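Local coordinates for OLD nuclease (PDB 6P74) that degrades linear and supercoiled double-stranded DNA in the 5'-to-3' direction, nicks circular DNA, and hydrolyses ATP in a DNA-stimulated manner, at the interface of chains A and B. Sequence-based numbering; all coordinates share one arbitrary frame. Chains: chain A/B, Putative ATP-dependent endonuclease of the OLD family.

The interface of chains A and B. Residues chain A 163, 167, 173, 227-228, 231; chain B 180, 183-184, 189.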
# COMPACT_ATOMS: atom_id res chain seq x y z
N VAL A 163 19.00 24.59 12.81
CA VAL A 163 19.98 25.12 11.87
C VAL A 163 19.32 26.13 10.94
O VAL A 163 19.79 27.27 10.79
CB VAL A 163 20.63 23.98 11.07
CG1 VAL A 163 21.40 24.50 9.89
CG2 VAL A 163 21.52 23.17 11.98
N PHE A 167 20.33 30.36 10.50
CA PHE A 167 20.96 30.61 9.22
C PHE A 167 20.85 32.09 8.85
O PHE A 167 19.79 32.70 9.01
CB PHE A 167 20.32 29.76 8.14
CG PHE A 167 20.95 29.90 6.79
CD1 PHE A 167 22.31 29.66 6.61
CD2 PHE A 167 20.18 30.25 5.68
CE1 PHE A 167 22.89 29.78 5.36
CE2 PHE A 167 20.76 30.36 4.42
CZ PHE A 167 22.12 30.13 4.26
N PHE A 173 24.05 32.46 -0.50
CA PHE A 173 23.77 31.14 -1.05
C PHE A 173 23.01 31.23 -2.37
O PHE A 173 23.25 30.43 -3.28
CB PHE A 173 22.97 30.31 -0.05
CG PHE A 173 22.69 28.94 -0.55
CD1 PHE A 173 23.61 27.91 -0.35
CD2 PHE A 173 21.54 28.67 -1.27
CE1 PHE A 173 23.37 26.65 -0.84
CE2 PHE A 173 21.29 27.41 -1.75
CZ PHE A 173 22.21 26.39 -1.54
N PRO A 227 17.21 26.62 1.90
CA PRO A 227 18.04 25.52 1.36
C PRO A 227 18.03 24.27 2.23
O PRO A 227 18.08 23.16 1.69
CB PRO A 227 19.43 26.15 1.28
CG PRO A 227 19.43 27.19 2.35
CD PRO A 227 18.03 27.75 2.38
N PHE A 228 17.97 24.43 3.55
CA PHE A 228 17.91 23.29 4.46
C PHE A 228 16.66 22.42 4.26
O PHE A 228 16.52 21.40 4.94
CB PHE A 228 18.03 23.79 5.90
CG PHE A 228 19.31 24.51 6.15
CD1 PHE A 228 20.47 23.80 6.44
CD2 PHE A 228 19.38 25.89 6.07
CE1 PHE A 228 21.67 24.45 6.65
CE2 PHE A 228 20.57 26.54 6.29
CZ PHE A 228 21.73 25.82 6.58
N LEU A 231 18.27 19.61 1.77
CA LEU A 231 19.46 18.90 2.19
C LEU A 231 19.12 17.44 2.47
O LEU A 231 18.07 17.11 3.02
CB LEU A 231 20.05 19.56 3.43
CG LEU A 231 21.53 19.93 3.48
CD1 LEU A 231 21.99 20.70 2.24
CD2 LEU A 231 21.75 20.76 4.72
N ALA B 180 28.89 26.47 -2.75
CA ALA B 180 27.58 26.72 -2.16
C ALA B 180 27.38 25.89 -0.90
O ALA B 180 26.80 26.38 0.08
CB ALA B 180 26.49 26.43 -3.18
N LEU B 183 28.76 27.57 2.24
CA LEU B 183 27.94 28.59 2.89
C LEU B 183 26.97 27.98 3.89
O LEU B 183 26.56 28.65 4.85
CB LEU B 183 27.16 29.40 1.84
CG LEU B 183 27.82 30.63 1.24
CD1 LEU B 183 29.22 30.32 0.77
CD2 LEU B 183 26.96 31.12 0.10
N LEU B 184 26.59 26.72 3.68
CA LEU B 184 25.68 26.03 4.59
C LEU B 184 26.41 25.42 5.78
O LEU B 184 25.83 25.32 6.87
CB LEU B 184 24.93 24.93 3.84
CG LEU B 184 24.10 25.42 2.66
CD1 LEU B 184 23.19 24.29 2.18
CD2 LEU B 184 23.30 26.66 3.06
N VAL B 189 26.34 22.68 11.87
CA VAL B 189 26.00 21.74 10.81
C VAL B 189 27.05 20.63 10.73
O VAL B 189 26.72 19.44 10.61
CB VAL B 189 25.84 22.47 9.47
CG1 VAL B 189 25.79 21.46 8.33
CG2 VAL B 189 24.58 23.32 9.47
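B:Leu184 pushes its isobutyl group into a pocket of chain A lined by A:Phe167, A:Phe173, A:Pro227, A:Phe228 and A:Leu231. This is an apolar patch of the homodimer interface in a class 1 OLD nuclease, formed by helices and loops of the dimerization region of the ATPase domain. The patch recurs with the chains exchanged across the two-fold axis.

B:Leu184 closes helix 170-184 and buries 92 Å² here. Its CG lies anti to the carbonyl carbon (chi1 -59°), and its two methyls part ways. CD2 lies 3.6 Å from A:Phe173 CD1. The same methyl meets the ring tip of A:Phe167, 3.9 Å from CZ, and that of A:Phe228. A:Pro227 CG also touches it. CD1 reaches A:Leu231 CD1 at 3.8 Å and also touches CE1 of A:Phe173. The side chains of the two leucines pass each other pointing in opposite directions.

A:Phe173 hides 38 Å². CG anti to the backbone N (chi1 -178°) brings the CD1-CE1 side of the ring to B:Leu184 and the helix end. CD1 and CE1 also lie against the carbonyl O of B:Ala180, with CE1 3.6 Å from it; the methyl CB is a little farther. A:Pro227 CB of the same chain lies over one face of the ring, nearer its rim than its centre. At the backbone end of A:Phe173, B:Leu183 CD2 packs 3.4 Å from CA.

A:Phe167 and A:Phe228 support each other within chain A. CE2 of A:Phe228 stands over one face of A:Phe167, 3.4 Å from its plane. The carbonyl O of B:Leu183 sits in plane at the edge of the A:Phe167 ring.

Beyond the pocket, B:Val189 on helix 187-205 buries 30 Å². Its CG2 meets A:Val163 CG1 at 3.4 Å, a tight methyl contact, with the side chains nearly perpendicular. No hydrogen bond or salt bridge crosses this patch.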